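Local coordinates for FAD-binding PCMH-type domain-containing protein (Gibberella zeae, PDB 6YJO) that binds FAD covalently and probably works as an oligosaccharide-oxidising enzyme of the oxygen-dependent FAD-linked oxidoreductase family, at residues T348-K353 with D443-T448; E257-M262 with N358-F363. All coordinates share one frame; numbering follows the deposited sequence.

Contact 1 of 2, residues T348-K353 with D443-T448; sequences TSLMTK and DSVTKT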
ATOM      1  N   THR A 348       0.850  -1.046 -11.923  1.00 46.73           N
ATOM      2  CA  THR A 348       2.257  -0.760 -11.680  1.00 46.22           C
ATOM      3  C   THR A 348       2.354   0.663 -11.148  1.00 47.35           C
ATOM      4  O   THR A 348       1.370   1.406 -11.130  1.00 48.17           O
ATOM      5  CB  THR A 348       3.099  -0.948 -12.946  1.00 46.05           C
ATOM      6  OG1 THR A 348       4.484  -0.730 -12.642  1.00 46.17           O
ATOM      7  CG2 THR A 348       2.659   0.015 -14.048  1.00 46.32           C
ATOM      8  N   SER A 349       3.555   1.039 -10.713  1.00 49.19           N
ATOM      9  CA  SER A 349       3.756   2.297 -10.009  1.00 50.15           C
ATOM     10  C   SER A 349       5.065   2.942 -10.441  1.00 50.18           C
ATOM     11  O   SER A 349       5.873   2.356 -11.168  1.00 52.06           O
ATOM     12  CB  SER A 349       3.767   2.090  -8.488  1.00 51.19           C
ATOM     13  OG  SER A 349       4.785   1.177  -8.115  1.00 51.46           O
ATOM     14  N   LEU A 350       5.257   4.176  -9.979  1.00 48.82           N
ATOM     15  CA  LEU A 350       6.534   4.868 -10.074  1.00 49.58           C
ATOM     16  C   LEU A 350       6.674   5.774  -8.860  1.00 49.45           C
ATOM     17  O   LEU A 350       5.681   6.277  -8.327  1.00 51.15           O
ATOM     18  CB  LEU A 350       6.662   5.695 -11.359  1.00 50.46           C
ATOM     19  CG  LEU A 350       6.946   4.939 -12.657  1.00 50.66           C
ATOM     20  CD1 LEU A 350       6.931   5.911 -13.830  1.00 51.92           C
ATOM     21  CD2 LEU A 350       8.284   4.213 -12.580  1.00 50.82           C
ATOM     22  N   MET A 351       7.914   5.965  -8.421  1.00 48.87           N
ATOM     23  CA  MET A 351       8.260   6.865  -7.321  1.00 50.92           C
ATOM     24  C   MET A 351       9.325   7.821  -7.856  1.00 52.87           C
ATOM     25  O   MET A 351      10.516   7.674  -7.576  1.00 54.84           O
ATOM     26  CB  MET A 351       8.751   6.076  -6.089  1.00 52.37           C
ATOM     27  CG  MET A 351       7.694   5.176  -5.467  1.00 53.48           C
ATOM     28  SD  MET A 351       7.286   5.627  -3.766  1.00 55.30           S
ATOM     29  CE  MET A 351       6.645   7.282  -3.999  1.00 57.60           C
ATOM     30  N   THR A 352       8.884   8.808  -8.629  1.00 52.97           N
ATOM     31  CA  THR A 352       9.783   9.691  -9.360  1.00 54.41           C
ATOM     32  C   THR A 352      10.118  10.941  -8.556  1.00 58.73           C
ATOM     33  O   THR A 352       9.426  11.315  -7.607  1.00 59.06           O
ATOM     34  CB  THR A 352       9.173  10.125 -10.699  1.00 52.50           C
ATOM     35  OG1 THR A 352       8.023  10.946 -10.462  1.00 52.26           O
ATOM     36  CG2 THR A 352       8.774   8.927 -11.530  1.00 49.77           C
ATOM     37  N   LYS A 353      11.210  11.581  -8.960  1.00 61.71           N
ATOM     38  CA  LYS A 353      11.453  12.980  -8.667  1.00 64.12           C
ATOM     39  C   LYS A 353      10.748  13.847  -9.708  1.00 63.42           C
ATOM     40  O   LYS A 353      10.129  13.351 -10.652  1.00 60.68           O
ATOM     41  CB  LYS A 353      12.955  13.261  -8.655  1.00 67.44           C
ATOM     42  CG  LYS A 353      13.715  12.495  -7.585  1.00 68.48           C
ATOM     43  CD  LYS A 353      15.221  12.599  -7.780  1.00 71.93           C
ATOM     44  CE  LYS A 353      15.981  11.994  -6.609  1.00 73.80           C
ATOM     45  NZ  LYS A 353      15.966  12.871  -5.404  1.00 75.92           N
ATOM     46  N   ASP A 443       7.408   3.383 -18.940  1.00 59.10           N
ATOM     47  CA  ASP A 443       8.717   3.623 -19.544  1.00 62.50           C
ATOM     48  C   ASP A 443       8.813   5.023 -20.137  1.00 64.65           C
ATOM     49  O   ASP A 443       9.871   5.657 -20.069  1.00 67.85           O
ATOM     50  CB  ASP A 443       9.000   2.575 -20.617  1.00 64.94           C
ATOM     51  CG  ASP A 443       9.128   1.181 -20.045  1.00 64.26           C
ATOM     52  OD1 ASP A 443       9.456   1.061 -18.846  1.00 63.09           O
ATOM     53  OD2 ASP A 443       8.901   0.207 -20.791  1.00 64.94           O
ATOM     54  N   SER A 444       7.726   5.515 -20.737  1.00 63.62           N
ATOM     55  CA  SER A 444       7.729   6.860 -21.309  1.00 64.56           C
ATOM     56  C   SER A 444       8.171   7.904 -20.292  1.00 63.79           C
ATOM     57  O   SER A 444       8.678   8.964 -20.670  1.00 63.94           O
ATOM     58  CB  SER A 444       6.335   7.204 -21.838  1.00 64.83           C
ATOM     59  OG  SER A 444       5.440   7.470 -20.772  1.00 63.44           O
ATOM     60  N   VAL A 445       7.985   7.621 -19.001  1.00 62.45           N
ATOM     61  CA  VAL A 445       8.385   8.548 -17.949  1.00 62.67           C
ATOM     62  C   VAL A 445       9.871   8.413 -17.640  1.00 64.61           C
ATOM     63  O   VAL A 445      10.575   9.415 -17.480  1.00 67.04           O
ATOM     64  CB  VAL A 445       7.527   8.309 -16.691  1.00 60.37           C
ATOM     65  CG1 VAL A 445       8.134   9.018 -15.493  1.00 59.61           C
ATOM     66  CG2 VAL A 445       6.091   8.754 -16.924  1.00 60.84           C
ATOM     67  N   THR A 446      10.372   7.179 -17.566  1.00 64.59           N
ATOM     68  CA  THR A 446      11.677   6.912 -16.974  1.00 67.34           C
ATOM     69  C   THR A 446      12.814   6.860 -17.986  1.00 74.31           C
ATOM     70  O   THR A 446      13.981   6.883 -17.579  1.00 77.05           O
ATOM     71  CB  THR A 446      11.632   5.586 -16.211  1.00 64.91           C
ATOM     72  OG1 THR A 446      11.238   4.532 -17.101  1.00 64.41           O
ATOM     73  CG2 THR A 446      10.643   5.670 -15.057  1.00 62.03           C
ATOM     74  N   LYS A 447      12.508   6.781 -19.284  1.00 76.81           N
ATOM     75  CA  LYS A 447      13.541   6.614 -20.307  1.00 79.08           C
ATOM     76  C   LYS A 447      14.723   7.559 -20.116  1.00 78.61           C
ATOM     77  O   LYS A 447      15.879   7.125 -20.096  1.00 80.00           O
ATOM     78  CB  LYS A 447      12.926   6.809 -21.698  1.00 79.44           C
ATOM     79  CG  LYS A 447      12.352   5.530 -22.298  1.00 78.11           C
ATOM     80  CD  LYS A 447      11.720   5.756 -23.668  1.00 78.25           C
ATOM     81  CE  LYS A 447      12.749   6.137 -24.721  1.00 81.33           C
ATOM     82  NZ  LYS A 447      12.244   5.928 -26.107  1.00 82.46           N
ATOM     83  N   THR A 448      14.454   8.858 -19.977  1.00 77.21           N
ATOM     84  CA  THR A 448      15.512   9.857 -19.869  1.00 79.15           C
ATOM     85  C   THR A 448      16.051  10.011 -18.449  1.00 79.29           C
ATOM     86  O   THR A 448      17.055  10.705 -18.254  1.00 81.43           O
ATOM     87  CB  THR A 448      14.990  11.208 -20.372  1.00 80.21           C
ATOM     88  OG1 THR A 448      14.555  11.070 -21.730  1.00 81.93           O
ATOM     89  CG2 THR A 448      16.073  12.283 -20.297  1.00 83.06           C
TER
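Leu-350 reaches from the edge strand 346-352 to helix 431-446 and meets two consecutive residues there with its two terminal methyls. CD1 lies 3.7 Å from CG1 of Val-445 and 3.8 Å from CB of the same residue. CD2 takes the other side of the fork, 3.7 Å from CG2 of Thr-446, and because CD1 also comes within 3.9 Å of that CG2, the threonine methyl sits against both branches of the leucine. The side chains of Leu-350 and Val-445 run past each other in opposite directions. Val-445 CG1 stands anti to the backbone N (chi1 167°), which carries this branch toward the strand; there it also meets CG2 of Thr-352 at 4.0 Å, with the two side chains roughly perpendicular. All four touching residues are buried, yet the area shared between the segments is modest at 139 Å².

The two threonine hydroxyls take no part in this apolar seam and bond to other atoms. Thr-352 presents its methyl to the helix, while OG1 is hydrogen-bonded to NE1 of Trp-419 and makes a weak bond of 3.2 Å to O of Lys-353. Thr-446 divides its groups likewise: the methyl faces Leu-350, and OG1 makes a weak, 3.5 Å bond to O of Asp-443, three residues earlier.

On the same strand Ser-349 OG is hydrogen-bonded to N of the FAD-binding Tyr-457, so this strand also adjoins the cofactor site. Backbone bonds place it in the seven-stranded antiparallel sheet, Leu-350 pairing with Trp-419 and Thr-348 with Phe-421 of strand 417-423. Leu-350 also packs on the side chains of Trp-419, Phe-421 and Trp-454. On the helix side Val-445 touches Phe-363 of helix 357-371, so the contact lies where helix 431-446 covers the sheet's edge strand beside a second helix.

Contact 2 of 2, residues E257-M262 with N358-F363; sequences EGLLAM and NQVKSF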
ATOM      1  N   GLU A 257       1.964  21.230 -19.803  1.00 69.00           N
ATOM      2  CA  GLU A 257       1.972  22.409 -18.942  1.00 70.01           C
ATOM      3  C   GLU A 257       1.338  22.100 -17.593  1.00 68.61           C
ATOM      4  O   GLU A 257       1.929  22.368 -16.541  1.00 69.18           O
ATOM      5  CB  GLU A 257       1.239  23.563 -19.628  1.00 71.80           C
ATOM      6  CG  GLU A 257       2.134  24.717 -20.048  1.00 76.07           C
ATOM      7  CD  GLU A 257       3.278  24.278 -20.944  1.00 77.38           C
ATOM      8  OE1 GLU A 257       4.446  24.403 -20.518  1.00 78.65           O
ATOM      9  OE2 GLU A 257       3.009  23.803 -22.068  1.00 77.45           O
ATOM     10  N   GLY A 258       0.134  21.526 -17.605  1.00 66.21           N
ATOM     11  CA  GLY A 258      -0.577  21.293 -16.359  1.00 64.57           C
ATOM     12  C   GLY A 258       0.197  20.417 -15.392  1.00 62.77           C
ATOM     13  O   GLY A 258       0.201  20.664 -14.184  1.00 62.09           O
ATOM     14  N   LEU A 259       0.858  19.377 -15.908  1.00 61.91           N
ATOM     15  CA  LEU A 259       1.627  18.493 -15.038  1.00 60.93           C
ATOM     16  C   LEU A 259       2.886  19.184 -14.530  1.00 64.13           C
ATOM     17  O   LEU A 259       3.290  18.981 -13.380  1.00 64.11           O
ATOM     18  CB  LEU A 259       1.972  17.202 -15.780  1.00 58.80           C
ATOM     19  CG  LEU A 259       0.767  16.282 -16.002  1.00 56.54           C
ATOM     20  CD1 LEU A 259       1.044  15.246 -17.077  1.00 55.97           C
ATOM     21  CD2 LEU A 259       0.362  15.604 -14.695  1.00 54.11           C
ATOM     22  N   LEU A 260       3.520  20.007 -15.369  1.00 64.51           N
ATOM     23  CA  LEU A 260       4.666  20.785 -14.911  1.00 64.53           C
ATOM     24  C   LEU A 260       4.249  21.792 -13.846  1.00 64.02           C
ATOM     25  O   LEU A 260       4.998  22.041 -12.896  1.00 62.87           O
ATOM     26  CB  LEU A 260       5.331  21.492 -16.094  1.00 66.33           C
ATOM     27  CG  LEU A 260       6.183  20.584 -16.981  1.00 66.32           C
ATOM     28  CD1 LEU A 260       6.429  21.215 -18.345  1.00 68.11           C
ATOM     29  CD2 LEU A 260       7.513  20.256 -16.295  1.00 66.63           C
ATOM     30  N   ALA A 261       3.049  22.363 -13.976  1.00 65.18           N
ATOM     31  CA  ALA A 261       2.568  23.299 -12.965  1.00 69.23           C
ATOM     32  C   ALA A 261       2.276  22.595 -11.647  1.00 67.73           C
ATOM     33  O   ALA A 261       2.414  23.201 -10.579  1.00 69.51           O
ATOM     34  CB  ALA A 261       1.320  24.019 -13.471  1.00 70.10           C
ATOM     35  N   MET A 262       1.892  21.318 -11.699  1.00 65.48           N
ATOM     36  CA  MET A 262       1.591  20.581 -10.477  1.00 64.42           C
ATOM     37  C   MET A 262       2.859  20.213  -9.721  1.00 62.21           C
ATOM     38  O   MET A 262       2.862  20.203  -8.486  1.00 59.60           O
ATOM     39  CB  MET A 262       0.795  19.320 -10.802  1.00 64.31           C
ATOM     40  CG  MET A 262      -0.706  19.513 -10.754  1.00 65.91           C
ATOM     41  SD  MET A 262      -1.595  17.970 -11.049  1.00 65.30           S
ATOM     42  CE  MET A 262      -1.047  16.989  -9.657  1.00 62.82           C
ATOM     43  N   ASN A 358      11.081  17.688 -20.919  1.00 77.11           N
ATOM     44  CA  ASN A 358      11.065  16.697 -21.988  1.00 76.48           C
ATOM     45  C   ASN A 358      10.549  15.344 -21.518  1.00 75.41           C
ATOM     46  O   ASN A 358      10.007  14.588 -22.331  1.00 76.07           O
ATOM     47  CB  ASN A 358      12.469  16.549 -22.578  1.00 77.89           C
ATOM     48  CG  ASN A 358      13.055  17.880 -23.025  1.00 80.43           C
ATOM     49  OD1 ASN A 358      14.067  18.333 -22.491  1.00 82.69           O
ATOM     50  ND2 ASN A 358      12.413  18.514 -24.005  1.00 80.51           N
ATOM     51  N   GLN A 359      10.697  15.030 -20.229  1.00 72.67           N
ATOM     52  CA  GLN A 359      10.126  13.799 -19.694  1.00 68.60           C
ATOM     53  C   GLN A 359       8.607  13.885 -19.636  1.00 65.54           C
ATOM     54  O   GLN A 359       7.913  12.922 -19.984  1.00 62.95           O
ATOM     55  CB  GLN A 359      10.715  13.515 -18.312  1.00 66.38           C
ATOM     56  CG  GLN A 359      12.045  12.794 -18.372  1.00 67.51           C
ATOM     57  CD  GLN A 359      12.938  13.108 -17.186  1.00 68.01           C
ATOM     58  OE1 GLN A 359      12.475  13.586 -16.157  1.00 66.49           O
ATOM     59  NE2 GLN A 359      14.240  12.860 -17.342  1.00 70.59           N
ATOM     60  N   VAL A 360       8.069  15.032 -19.209  1.00 65.74           N
ATOM     61  CA  VAL A 360       6.621  15.209 -19.187  1.00 64.05           C
ATOM     62  C   VAL A 360       6.061  15.196 -20.604  1.00 64.14           C
ATOM     63  O   VAL A 360       4.920  14.772 -20.819  1.00 62.37           O
ATOM     64  CB  VAL A 360       6.244  16.510 -18.447  1.00 64.03           C
ATOM     65  CG1 VAL A 360       4.730  16.635 -18.315  1.00 62.49           C
ATOM     66  CG2 VAL A 360       6.894  16.551 -17.072  1.00 63.64           C
ATOM     67  N   LYS A 361       6.845  15.645 -21.590  1.00 66.56           N
ATOM     68  CA  LYS A 361       6.374  15.641 -22.973  1.00 69.57           C
ATOM     69  C   LYS A 361       6.327  14.222 -23.533  1.00 71.18           C
ATOM     70  O   LYS A 361       5.419  13.887 -24.301  1.00 71.97           O
ATOM     71  CB  LYS A 361       7.261  16.547 -23.835  1.00 71.72           C
ATOM     72  CG  LYS A 361       7.053  18.035 -23.567  1.00 72.06           C
ATOM     73  CD  LYS A 361       8.193  18.903 -24.101  1.00 74.77           C
ATOM     74  CE  LYS A 361       8.169  19.044 -25.621  1.00 77.16           C
ATOM     75  NZ  LYS A 361       9.213  19.995 -26.110  1.00 80.10           N
ATOM     76  N   SER A 362       7.284  13.370 -23.148  1.00 73.29           N
ATOM     77  CA  SER A 362       7.277  11.984 -23.610  1.00 73.97           C
ATOM     78  C   SER A 362       6.094  11.218 -23.030  1.00 71.45           C
ATOM     79  O   SER A 362       5.477  10.403 -23.725  1.00 70.50           O
ATOM     80  CB  SER A 362       8.593  11.299 -23.238  1.00 74.97           C
ATOM     81  OG  SER A 362       8.562   9.922 -23.575  1.00 75.78           O
ATOM     82  N   PHE A 363       5.767  11.464 -21.758  1.00 71.23           N
ATOM     83  CA  PHE A 363       4.616  10.804 -21.150  1.00 70.65           C
ATOM     84  C   PHE A 363       3.322  11.220 -21.837  1.00 70.87           C
ATOM     85  O   PHE A 363       2.479  10.377 -22.153  1.00 69.14           O
ATOM     86  CB  PHE A 363       4.560  11.128 -19.655  1.00 67.89           C
ATOM     87  CG  PHE A 363       3.264  10.739 -18.993  1.00 64.18           C
ATOM     88  CD1 PHE A 363       2.853   9.418 -18.967  1.00 62.28           C
ATOM     89  CD2 PHE A 363       2.463  11.696 -18.390  1.00 63.21           C
ATOM     90  CE1 PHE A 363       1.663   9.057 -18.359  1.00 62.48           C
ATOM     91  CE2 PHE A 363       1.272  11.343 -17.780  1.00 62.82           C
ATOM     92  CZ  PHE A 363       0.872  10.020 -17.764  1.00 62.63           C
TER
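Val-360 holds CG1 anti to its own N (chi1 -175°), and this rotation spreads its two methyls between consecutive leucines of the facing helix: CG1 goes to Leu-259, CG2 to Leu-260. Phe-363, one turn further on, has a similar first torsion (168°) that swings its ring toward the same Leu-259. The motif is a helix-helix packing on one face of the seven-stranded antiparallel sheet, between helices 252-268 and 357-371. Their segments run at 134° between N-to-C directions, nearer antiparallel than parallel, with axes 9.8 Å apart at closest approach. The nearest CA atoms, those of Leu-259 and Val-360, are 7.3 Å apart.

The contact is apolar and buries 186 Å² in all. Val-360 contributes the largest share, as a small branched side chain placed against both leucines. Leu-260 leaves its helix laterally, but its end turns back to bring CD2 within 3.8 Å of Val-360 CG2, the two side chains meeting at a slant. Leu-259 is directed toward the other helix and works through two parts of its chain: CB is 3.8 Å from Val-360 CG1, and the CD1 methyl goes deeper, to the phenylalanine.

Both deeper side chains also rest on the sheet, Leu-259 on Ile-384 and Phe-363 on Ile-382 and Met-279, so the sheet lies under this side of the interface. The ring of Phe-363 additionally makes an edge-to-face pair with Trp-419. At the outer side a salt bridge from Glu-257 OE1 to Arg-357 NH2 joins the same two helices.

Leu-259 CD1 approaches the ring at its rim, in the ring plane and not over a face, equidistant from CD2 and CE2 of Phe-363 at 4.0 Å each.

Overall arrangement
The centres of contacts 1 and 2 lie 12 Å apart, and helix 357-371, which follows strand 346-352 in the chain, bridges them. It packs on helix 252-268 in contact 2 and on helix 431-446 of contact 1, where Ser-444 O is 3.1 Å from Ser-362 OG, a probable hydrogen bond. Trp-419 joins them a second way, meeting Thr-352, Leu-350 and Phe-363. Contact 1 is the one nearer the cofactor, though not in contact with it: the Leu-350 side chain is about 8 Å from that of the FAD-binding Tyr-457 and about 13 Å from FAD. Contact 2 lies away from the annotated sites, 26 Å from the chain's centre against 18 Å for contact 1.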